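PDB 5L9S: ABC transporter, substrate binding protein (Mannopine) from Agrobacterium fabrum, which probably captures an opine-type solute such as mannopine in the periplasm and delivers it to an ABC transporter, as solute-binding proteins of this class do. Local coordinates for residues T40-E43 and K44-K47; I67-S71 and D72-A76. All coordinates share one frame; numbering follows the deposited sequence.

Interaction 1 (T40-E43 and K44-K47); sequences TDAE and KRAK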
# COMPACT_ATOMS: atom_id res chain seq x y z
N THR A 40 -11.30 10.33 7.84
CA THR A 40 -9.87 10.00 7.78
C THR A 40 -9.65 8.63 8.44
O THR A 40 -10.52 8.16 9.17
CB THR A 40 -9.00 11.10 8.43
OG1 THR A 40 -9.15 11.09 9.85
CG2 THR A 40 -9.27 12.49 7.85
N ASP A 41 -8.48 8.00 8.18
CA ASP A 41 -8.13 6.70 8.76
C ASP A 41 -8.15 6.75 10.27
O ASP A 41 -8.67 5.81 10.87
CB ASP A 41 -6.77 6.19 8.24
CG ASP A 41 -6.69 6.14 6.72
OD1 ASP A 41 -7.11 5.11 6.13
OD2 ASP A 41 -6.25 7.15 6.11
N ALA A 42 -7.65 7.84 10.89
CA ALA A 42 -7.66 8.04 12.36
C ALA A 42 -9.07 8.23 12.91
O ALA A 42 -9.38 7.71 13.99
CB ALA A 42 -6.78 9.20 12.76
N GLU A 43 -9.93 9.00 12.18
CA GLU A 43 -11.33 9.24 12.54
C GLU A 43 -12.10 7.93 12.53
O GLU A 43 -12.89 7.69 13.45
CB GLU A 43 -11.99 10.16 11.51
CG GLU A 43 -11.94 11.64 11.80
CD GLU A 43 -12.71 12.39 10.73
OE1 GLU A 43 -13.94 12.55 10.89
OE2 GLU A 43 -12.10 12.71 9.68
N LYS A 44 -11.90 7.10 11.47
CA LYS A 44 -12.54 5.80 11.27
C LYS A 44 -12.17 4.83 12.39
O LYS A 44 -13.08 4.26 13.00
CB LYS A 44 -12.14 5.22 9.91
CG LYS A 44 -13.14 5.53 8.81
CD LYS A 44 -12.47 5.85 7.49
CE LYS A 44 -11.70 4.71 6.88
NZ LYS A 44 -10.38 5.18 6.39
N ARG A 45 -10.87 4.70 12.69
CA ARG A 45 -10.33 3.85 13.77
C ARG A 45 -10.99 4.21 15.08
O ARG A 45 -11.48 3.31 15.77
CB ARG A 45 -8.81 4.00 13.89
CG ARG A 45 -8.05 3.31 12.79
CD ARG A 45 -6.57 3.24 13.07
NE ARG A 45 -5.85 4.47 12.72
CZ ARG A 45 -5.20 4.65 11.57
NH1 ARG A 45 -5.15 3.69 10.67
NH2 ARG A 45 -4.56 5.79 11.34
N ALA A 46 -11.05 5.53 15.39
CA ALA A 46 -11.66 6.06 16.62
C ALA A 46 -13.18 5.88 16.65
O ALA A 46 -13.74 5.68 17.74
CB ALA A 46 -11.30 7.52 16.78
N LYS A 47 -13.84 5.96 15.47
CA LYS A 47 -15.29 5.78 15.38
C LYS A 47 -15.67 4.31 15.56
O LYS A 47 -16.69 4.02 16.17
CB LYS A 47 -15.84 6.33 14.07
CG LYS A 47 -16.61 7.62 14.23
CD LYS A 47 -16.20 8.66 13.20
CE LYS A 47 -16.91 9.98 13.44
NZ LYS A 47 -16.10 11.13 12.96
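Lys44 curls back over the carbonyl of Thr40 at the start of helix 41-53, and its chain can be followed atom by atom. CB lies 3.4 Å from Thr40 O, CG 3.7 Å from Thr40 O, and CD turns in again to 3.5 Å from Thr40 O. Bent along its length, the chain then brings NZ to Asp41 OD1 at 3.3 Å, a salt bridge between side chains that run alongside each other. Lys44 NZ also gives a weak hydrogen bond to Leu63 O. The oxygen under this chain is a helical acceptor as well, taking Lys44 N at 2.9 Å from Thr40 O. On another side of the turn, Glu43 divides its carboxylate: OE1 forms a salt bridge with Lys47 NZ at 3.3 Å, while OE2 accepts from Thr40 N at 3.1 Å, the donor lying well above the carboxylate plane. In return, Thr40 OG1 accepts from Glu43 N at 3.2 Å, and this reciprocal pair is a capping box with Thr40 as the N-cap. Arg45 passes one face of its guanidinium over Asp41 O, but its NH1 is claimed by Asp64 in a salt bridge. Acidic groups thus gather at the amino end of the helix, where they probably interact favourably with its dipole, and the lysines that follow would balance their charge.

Interaction 2 (I67-S71 and D72-A76); sequences IQAGS and DAHFA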
# COMPACT_ATOMS: atom_id res chain seq x y z
N ILE A 67 -0.82 -2.72 7.48
CA ILE A 67 0.02 -2.75 8.67
C ILE A 67 -0.82 -2.43 9.90
O ILE A 67 -0.61 -3.03 10.95
CB ILE A 67 1.31 -1.88 8.51
CG1 ILE A 67 2.24 -2.54 7.49
CG2 ILE A 67 2.04 -1.67 9.87
CD1 ILE A 67 2.99 -1.61 6.72
N GLN A 68 -1.82 -1.55 9.77
CA GLN A 68 -2.69 -1.27 10.89
C GLN A 68 -3.70 -2.44 11.08
O GLN A 68 -4.14 -2.68 12.20
CB GLN A 68 -3.38 0.11 10.73
CG GLN A 68 -4.47 0.47 11.77
CD GLN A 68 -4.00 0.62 13.21
OE1 GLN A 68 -2.91 1.11 13.52
NE2 GLN A 68 -4.87 0.27 14.14
N ALA A 69 -3.93 -3.25 10.02
CA ALA A 69 -4.90 -4.34 10.00
C ALA A 69 -4.46 -5.84 10.30
O ALA A 69 -5.28 -6.70 10.05
CB ALA A 69 -5.63 -4.31 8.66
N GLY A 70 -3.32 -6.22 10.86
CA GLY A 70 -2.19 -5.47 11.32
C GLY A 70 -1.96 -5.68 12.80
O GLY A 70 -1.54 -6.75 13.24
N SER A 71 -2.33 -4.66 13.58
CA SER A 71 -2.12 -4.50 15.01
C SER A 71 -3.12 -5.21 15.89
O SER A 71 -4.24 -5.50 15.46
CB SER A 71 -2.11 -3.01 15.35
OG SER A 71 -3.32 -2.37 14.96
N ASP A 72 -2.73 -5.44 17.16
CA ASP A 72 -3.59 -6.04 18.17
C ASP A 72 -4.82 -5.15 18.36
O ASP A 72 -5.93 -5.67 18.53
CB ASP A 72 -2.85 -6.22 19.52
CG ASP A 72 -1.62 -7.09 19.44
OD1 ASP A 72 -0.59 -6.61 18.92
OD2 ASP A 72 -1.67 -8.25 19.91
N ALA A 73 -4.62 -3.81 18.30
CA ALA A 73 -5.67 -2.79 18.40
C ALA A 73 -6.81 -3.05 17.37
O ALA A 73 -7.98 -3.03 17.74
CB ALA A 73 -5.07 -1.41 18.21
N HIS A 74 -6.42 -3.34 16.11
CA HIS A 74 -7.30 -3.68 15.00
C HIS A 74 -8.07 -4.96 15.30
O HIS A 74 -9.28 -4.97 15.12
CB HIS A 74 -6.50 -3.84 13.71
CG HIS A 74 -7.34 -4.05 12.48
ND1 HIS A 74 -7.94 -2.98 11.82
CD2 HIS A 74 -7.66 -5.20 11.84
CE1 HIS A 74 -8.60 -3.51 10.81
NE2 HIS A 74 -8.46 -4.84 10.78
N PHE A 75 -7.39 -6.01 15.78
CA PHE A 75 -8.03 -7.30 16.11
C PHE A 75 -9.03 -7.21 17.27
O PHE A 75 -9.90 -8.08 17.40
CB PHE A 75 -6.97 -8.37 16.40
CG PHE A 75 -5.87 -8.57 15.38
CD1 PHE A 75 -6.12 -8.44 14.02
CD2 PHE A 75 -4.60 -8.97 15.78
CE1 PHE A 75 -5.12 -8.66 13.08
CE2 PHE A 75 -3.60 -9.22 14.84
CZ PHE A 75 -3.87 -9.06 13.50
N ALA A 76 -8.88 -6.19 18.13
CA ALA A 76 -9.76 -5.97 19.27
C ALA A 76 -11.11 -5.39 18.87
O ALA A 76 -12.09 -5.63 19.56
CB ALA A 76 -9.09 -5.04 20.27
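The backbone leaves Gln68 through a tight bend, with a cis peptide between Ala69 and Gly70 and a positive phi of 120° at Gly70, and enters helix 72-77 at Ser71, whose O accepts from Phe75 N at 3.2 Å. Ser71 is the N-cap. With chi1 at 58°, its OG sits between the backbone N and the carbonyl carbon, from where it receives a weak bond from His74 N at 3.4 Å and itself donates to Gln68 O at 2.9 Å. Gln68 O also accepts from Ser71 N, so one carbonyl holds both the backbone N and the hydroxyl of the cap residue. His74 folds back over the bend: CG stands opposite the backbone N (chi1 -174°), which lays the imidazole over Ala69. The CA of Ala69 is centred under one ring face, 3.5 Å from the centroid, a CH-pi contact, and Ala69 CB approaches His74 NE2 at 3.6 Å. That nitrogen is hydrogen-bonded to Gly102 O, in the turn between strands 99-100 and 103-116. The Phe75 ring lies with one face over Ser71 O, offset toward the rim, with CZ 3.3 Å from Gly70 O; Arg101 makes a cation-pi contact with it. A carbonyl oxygen can only accept, so His74 NE2 is probably protonated, and that bond together with the Ala69 contact would restrict rotation of the imidazole.

How the interactions relate
Both interactions illustrate how a hydroxyl residue can open a helix, one at the start of helix 41-53 and the other at the start of helix 72-77. Interaction 1 is a surface contact, and its side chains work mainly through charge. Interaction 2 is partly buried: a short cap is joined by aromatic rings packed on a kinked loop, with strand 224-240 and helix 307-325 nearby. The two belong to different helices, separated in sequence by strand 61-65, and their centres lie about 13 Å apart. They meet where Arg45 NH1 packs against Gln68 CG at 3.5 Å, so the arginine paired with Asp64 also touches the loop of interaction 2.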